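Local coordinates for protein transcriptional regulator (Vibrio vulnificus, PDB 4IVN) that represses the nan operon for sialic acid catabolism as a transcriptional regulator of the RpiR type, and binds the pathway intermediate N-acetylmannosamine 6-phosphate, at residues I150-K155 with P259-S264; R119-V124 with D248-S253. All coordinates share one frame; numbering follows the deposited sequence.

In the fold
Both contacts belong to the part of the chain built around the SIS domain's parallel sheet, on the same side of the chain's centre, with their own centres about 12 Å apart. Along the chain the segments alternate: 119-124, 150-155, 248-253, 259-264. Interaction 2 packs helix 114-126 against helix 237-257, beside the parallel five-stranded sheet; interaction 1 joins the end of helix 137-151 to the start of helix 261-270, which follows helix 237-257 in sequence. They meet directly, for Lys154 NZ lies 3.0 Å from Val124 O. The C-terminal helices are thus fastened to earlier parts of the domain at two successive points, the outer one including a residue of a ligand pocket.

Interaction 1: I150-K155 with P259-S264; sequences IRIGKK and PEYKDS
Ile152 lays its CD1 methyl over the centre of the Tyr261 ring, 4.2 Å from the ring centroid and only 6° off the ring normal, a CH-pi contact. CG1 of Ile152 stands between the backbone N and the carbonyl carbon (chi1 69°), and CD1 continues from it to the ring face. The branched isoleucine also sets its CB against the ring, 3.9 Å from Tyr261 CD1. On the opposite face, Glu260 OE2 lies above the plane, displaced toward the rim. The ring thus offers an apolar surface to Ile152 while its hydroxyl is hydrogen-bonded to His125 ND1. A water accepts from Lys154 NZ at 2.9 Å, but its 2.4 Å approach to Tyr261 OH is too short to be trusted, which leaves the bridge doubtful. Lysine suits this place because its bent chain brings the ammonium to Ala127 O, beside the end of helix 114-126, which would be expected to favour the positive charge.

Gly153 closes helix 137-151 as the C-prime residue of a Schellman motif, with its N bonded to Ile150 O at 3.0 Å and Lys154 N returning to Leu149 O. Its positive phi of 85° is easy for glycine, and the absence of a beta carbon leaves room for Ser264 OG. Small Ser264 fits close against this turn, its CB 3.3 Å from Ile152 C, while OG makes at most a weak bond to Ile152 O. Farther out, Arg151 touches the bound N-acetylmannosamine 6-phosphate, and its guanidinium is held by Tyr147 OH, Val265 O and Thr268 OG1; Gly234 of the second subunit packs against Arg151.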
loop_
_atom_site.group_PDB
_atom_site.type_symbol
_atom_site.label_atom_id
_atom_site.label_comp_id
_atom_site.label_asym_id
_atom_site.label_seq_id
_atom_site.Cartn_x
_atom_site.Cartn_y
_atom_site.Cartn_z
ATOM N N ILE A 150 -10.448 10.033 3.731
ATOM C CA ILE A 150 -10.857 10.338 5.077
ATOM C C ILE A 150 -9.979 11.446 5.667
ATOM O O ILE A 150 -10.555 12.280 6.408
ATOM C CB ILE A 150 -10.836 9.027 5.947
ATOM C CG1 ILE A 150 -12.038 8.195 5.562
ATOM C CG2 ILE A 150 -10.826 9.331 7.500
ATOM C CD1 ILE A 150 -11.901 6.750 6.078
ATOM N N ARG A 151 -8.687 11.518 5.269
ATOM C CA ARG A 151 -7.798 12.617 5.716
ATOM C C ARG A 151 -8.333 13.985 5.267
ATOM O O ARG A 151 -8.273 14.976 6.037
ATOM C CB ARG A 151 -6.360 12.442 5.192
ATOM C CG ARG A 151 -5.523 11.313 5.923
ATOM C CD ARG A 151 -5.556 11.320 7.441
ATOM N NE ARG A 151 -5.062 12.609 8.004
ATOM C CZ ARG A 151 -3.794 13.029 8.004
ATOM N NH1 ARG A 151 -2.794 12.236 7.622
ATOM N NH2 ARG A 151 -3.517 14.251 8.458
ATOM N N ILE A 152 -8.868 14.045 4.041
ATOM C CA ILE A 152 -9.550 15.274 3.551
ATOM C C ILE A 152 -11.015 15.437 3.896
ATOM O O ILE A 152 -11.666 16.396 3.438
ATOM C CB ILE A 152 -9.270 15.518 2.072
ATOM C CG1 ILE A 152 -9.931 14.473 1.136
ATOM C CG2 ILE A 152 -7.755 15.593 1.949
ATOM C CD1 ILE A 152 -9.830 14.910 -0.328
ATOM N N GLY A 153 -11.520 14.574 4.758
ATOM C CA GLY A 153 -12.851 14.766 5.342
ATOM C C GLY A 153 -13.967 14.218 4.426
ATOM O O GLY A 153 -15.128 14.524 4.644
ATOM N N LYS A 154 -13.640 13.344 3.455
ATOM C CA LYS A 154 -14.683 12.776 2.587
ATOM C C LYS A 154 -15.221 11.533 3.300
ATOM O O LYS A 154 -14.437 10.817 4.030
ATOM C CB LYS A 154 -14.132 12.316 1.237
ATOM C CG LYS A 154 -13.575 13.414 0.298
ATOM C CD LYS A 154 -14.578 14.544 0.074
ATOM C CE LYS A 154 -15.640 14.191 -0.927
ATOM N NZ LYS A 154 -16.243 15.499 -1.440
ATOM N N LYS A 155 -16.470 11.178 3.025
ATOM C CA LYS A 155 -16.882 9.822 3.505
ATOM C C LYS A 155 -16.411 8.794 2.487
ATOM O O LYS A 155 -16.785 8.913 1.302
ATOM C CB LYS A 155 -18.435 9.770 3.608
ATOM C CG LYS A 155 -18.975 10.818 4.610
ATOM C CD LYS A 155 -18.457 10.343 5.994
ATOM C CE LYS A 155 -19.171 11.005 7.177
ATOM N NZ LYS A 155 -19.219 12.500 7.010
ATOM N N PRO A 259 -7.732 24.038 -1.705
ATOM C CA PRO A 259 -6.923 24.224 -0.489
ATOM C C PRO A 259 -7.693 24.179 0.832
ATOM O O PRO A 259 -7.071 23.902 1.863
ATOM C CB PRO A 259 -6.186 25.585 -0.705
ATOM C CG PRO A 259 -6.620 26.096 -2.036
ATOM C CD PRO A 259 -7.402 25.037 -2.755
ATOM N N GLU A 260 -9.016 24.377 0.828
ATOM C CA GLU A 260 -9.797 24.198 2.063
ATOM C C GLU A 260 -9.700 22.740 2.649
ATOM O O GLU A 260 -9.934 22.530 3.869
ATOM C CB GLU A 260 -11.274 24.638 1.855
ATOM C CG GLU A 260 -12.369 23.549 1.862
ATOM C CD GLU A 260 -12.934 23.022 0.487
ATOM O OE1 GLU A 260 -13.105 23.774 -0.529
ATOM O OE2 GLU A 260 -13.297 21.811 0.446
ATOM N N TYR A 261 -9.392 21.754 1.794
ATOM C CA TYR A 261 -9.165 20.378 2.305
ATOM C C TYR A 261 -8.029 20.260 3.290
ATOM O O TYR A 261 -8.026 19.397 4.138
ATOM C CB TYR A 261 -8.922 19.397 1.157
ATOM C CG TYR A 261 -10.188 19.111 0.341
ATOM C CD1 TYR A 261 -11.369 18.666 0.965
ATOM C CD2 TYR A 261 -10.154 19.178 -1.021
ATOM C CE1 TYR A 261 -12.502 18.359 0.221
ATOM C CE2 TYR A 261 -11.294 18.891 -1.801
ATOM C CZ TYR A 261 -12.446 18.492 -1.172
ATOM O OH TYR A 261 -13.532 18.196 -1.994
ATOM N N LYS A 262 -7.088 21.186 3.228
ATOM C CA LYS A 262 -6.038 21.254 4.227
ATOM C C LYS A 262 -6.542 21.448 5.656
ATOM O O LYS A 262 -5.867 20.998 6.567
ATOM C CB LYS A 262 -5.068 22.356 3.910
ATOM C CG LYS A 262 -4.130 22.089 2.753
ATOM C CD LYS A 262 -3.290 23.366 2.621
ATOM C CE LYS A 262 -2.253 23.331 1.516
ATOM N NZ LYS A 262 -1.247 24.441 1.754
ATOM N N ASP A 263 -7.697 22.098 5.870
ATOM C CA ASP A 263 -8.266 22.116 7.220
ATOM C C ASP A 263 -8.635 20.733 7.694
ATOM O O ASP A 263 -8.561 20.511 8.932
ATOM C CB ASP A 263 -9.531 22.979 7.360
ATOM C CG ASP A 263 -9.310 24.409 6.832
ATOM O OD1 ASP A 263 -8.164 24.841 6.765
ATOM O OD2 ASP A 263 -10.279 25.051 6.432
ATOM N N SER A 264 -9.177 19.847 6.802
ATOM C CA SER A 264 -9.446 18.485 7.271
ATOM C C SER A 264 -8.174 17.751 7.537
ATOM O O SER A 264 -8.163 16.972 8.445
ATOM C CB SER A 264 -10.331 17.578 6.338
ATOM O OG SER A 264 -11.643 18.197 6.265
HETATM O O HOH W 1 -15.601 18.209 -0.716
#

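Interaction 2: R119-V124 with D248-S253; sequences RIVERV and DVLVNS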
loop_
_atom_site.group_PDB
_atom_site.type_symbol
_atom_site.label_atom_id
_atom_site.label_comp_id
_atom_site.label_asym_id
_atom_site.label_seq_id
_atom_site.Cartn_x
_atom_site.Cartn_y
_atom_site.Cartn_z
ATOM N N ARG A 119 -10.774 15.705 -14.581
ATOM C CA ARG A 119 -12.126 15.341 -14.419
ATOM C C ARG A 119 -12.415 14.503 -13.171
ATOM O O ARG A 119 -13.447 14.697 -12.537
ATOM C CB ARG A 119 -12.617 14.602 -15.644
ATOM C CG ARG A 119 -13.010 15.579 -16.705
ATOM C CD ARG A 119 -13.905 14.847 -17.685
ATOM N NE ARG A 119 -13.323 13.542 -18.113
ATOM C CZ ARG A 119 -12.409 13.387 -19.046
ATOM N NH1 ARG A 119 -11.883 14.461 -19.690
ATOM N NH2 ARG A 119 -12.008 12.163 -19.343
ATOM N N ILE A 120 -11.529 13.547 -12.866
ATOM C CA ILE A 120 -11.737 12.665 -11.707
ATOM C C ILE A 120 -11.701 13.505 -10.383
ATOM O O ILE A 120 -12.496 13.311 -9.463
ATOM C CB ILE A 120 -10.681 11.519 -11.700
ATOM C CG1 ILE A 120 -10.892 10.638 -12.966
ATOM C CG2 ILE A 120 -10.777 10.727 -10.395
ATOM C CD1 ILE A 120 -9.798 9.593 -13.229
ATOM N N VAL A 121 -10.769 14.432 -10.302
ATOM C CA VAL A 121 -10.713 15.375 -9.170
ATOM C C VAL A 121 -12.005 16.072 -8.917
ATOM O O VAL A 121 -12.483 16.128 -7.760
ATOM C CB VAL A 121 -9.715 16.483 -9.443
ATOM C CG1 VAL A 121 -9.879 17.598 -8.355
ATOM C CG2 VAL A 121 -8.272 15.894 -9.471
ATOM N N GLU A 122 -12.642 16.562 -9.995
ATOM C CA GLU A 122 -13.895 17.265 -9.841
ATOM C C GLU A 122 -15.004 16.346 -9.357
ATOM O O GLU A 122 -15.763 16.711 -8.476
ATOM C CB GLU A 122 -14.267 17.884 -11.210
ATOM C CG GLU A 122 -15.064 19.161 -11.179
ATOM C CD GLU A 122 -14.670 20.085 -10.051
ATOM O OE1 GLU A 122 -13.433 20.307 -9.813
ATOM O OE2 GLU A 122 -15.644 20.581 -9.390
ATOM N N ARG A 123 -15.081 15.141 -9.914
ATOM C CA ARG A 123 -16.035 14.117 -9.379
ATOM C C ARG A 123 -15.871 13.857 -7.868
ATOM O O ARG A 123 -16.847 13.838 -7.128
ATOM C CB ARG A 123 -15.883 12.853 -10.191
ATOM C CG ARG A 123 -16.352 13.131 -11.651
ATOM C CD ARG A 123 -16.740 11.880 -12.408
ATOM N NE ARG A 123 -17.028 12.088 -13.849
ATOM C CZ ARG A 123 -18.250 12.206 -14.369
ATOM N NH1 ARG A 123 -19.336 12.218 -13.579
ATOM N NH2 ARG A 123 -18.387 12.297 -15.702
ATOM N N VAL A 124 -14.642 13.647 -7.426
ATOM C CA VAL A 124 -14.365 13.476 -6.012
ATOM C C VAL A 124 -14.802 14.686 -5.176
ATOM O O VAL A 124 -15.484 14.556 -4.135
ATOM C CB VAL A 124 -12.904 13.145 -5.774
ATOM C CG1 VAL A 124 -12.642 13.015 -4.242
ATOM C CG2 VAL A 124 -12.585 11.807 -6.488
ATOM N N ASP A 248 -2.110 8.932 -4.878
ATOM C CA ASP A 248 -1.474 10.129 -4.306
ATOM C C ASP A 248 -1.700 11.379 -5.132
ATOM O O ASP A 248 -2.053 12.430 -4.560
ATOM C CB ASP A 248 0.034 9.881 -4.126
ATOM C CG ASP A 248 0.705 10.959 -3.334
ATOM O OD1 ASP A 248 0.256 11.386 -2.208
ATOM O OD2 ASP A 248 1.747 11.279 -3.796
ATOM N N VAL A 249 -1.469 11.264 -6.456
ATOM C CA VAL A 249 -1.705 12.353 -7.394
ATOM C C VAL A 249 -3.170 12.788 -7.411
ATOM O O VAL A 249 -3.473 13.988 -7.391
ATOM C CB VAL A 249 -1.208 11.963 -8.805
ATOM C CG1 VAL A 249 -1.510 13.076 -9.762
ATOM C CG2 VAL A 249 0.301 11.650 -8.806
ATOM N N LEU A 250 -4.093 11.845 -7.275
ATOM C CA LEU A 250 -5.473 12.246 -7.191
ATOM C C LEU A 250 -5.672 13.174 -6.019
ATOM O O LEU A 250 -6.253 14.214 -6.175
ATOM C CB LEU A 250 -6.414 10.993 -7.135
ATOM C CG LEU A 250 -7.894 11.257 -6.934
ATOM C CD1 LEU A 250 -8.527 12.233 -7.973
ATOM C CD2 LEU A 250 -8.713 9.938 -6.847
ATOM N N VAL A 251 -5.275 12.766 -4.809
ATOM C CA VAL A 251 -5.599 13.513 -3.593
ATOM C C VAL A 251 -4.747 14.755 -3.528
ATOM O O VAL A 251 -5.236 15.802 -3.156
ATOM C CB VAL A 251 -5.489 12.629 -2.307
ATOM C CG1 VAL A 251 -5.848 13.421 -1.035
ATOM C CG2 VAL A 251 -6.439 11.448 -2.544
ATOM N N ASN A 252 -3.508 14.671 -3.983
ATOM C CA ASN A 252 -2.736 15.916 -4.062
ATOM C C ASN A 252 -3.299 16.991 -5.026
ATOM O O ASN A 252 -3.162 18.191 -4.743
ATOM C CB ASN A 252 -1.275 15.626 -4.376
ATOM C CG ASN A 252 -0.594 14.833 -3.241
ATOM O OD1 ASN A 252 -1.147 14.714 -2.144
ATOM N ND2 ASN A 252 0.548 14.248 -3.525
ATOM N N SER A 253 -3.848 16.577 -6.176
ATOM C CA SER A 253 -4.571 17.515 -7.056
ATOM C C SER A 253 -5.732 18.123 -6.373
ATOM O O SER A 253 -5.916 19.357 -6.465
ATOM C CB SER A 253 -5.041 16.902 -8.351
ATOM O OG SER A 253 -3.956 16.244 -8.869
#
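The helical segments 119-124 and 248-253 cross at -65°, their axes approaching to 9.5 Å, and Val121 and Leu250 have the nearest CA atoms, 6.4 Å apart. Leu250 reaches across with CG anti to its backbone N (chi1 175°). Its CD1 methyl meets Ile120 CG2 at 3.6 Å, the two side chains crossing at about a right angle, and its CD2 lies 4.3 Å from Val124 CG2. Leucine's forked end thus touches residues one helical turn apart, whereas the beta-branched residues opposite meet it with CG2 methyls attached directly to CB. Val121 CG2 rests against Ser253 CB at 3.6 Å. Serine is small enough for this close approach, and its hydroxyl is satisfied within its own helix: OG donates to Val249 O over 2.7 Å, arriving on the opposite face of that carbonyl's plane from Ser253 N. Leu117 adds to the packing on Ser253. Toward the sheet, Phe179 meets both Leu250 and Val124, while Leu223 meets Ile120; Ile93 of the second subunit packs against Ser253. This pair of helices, packed together over the parallel sheet, forms part of one helical layer of the alpha-beta-alpha sandwich of the SIS domain.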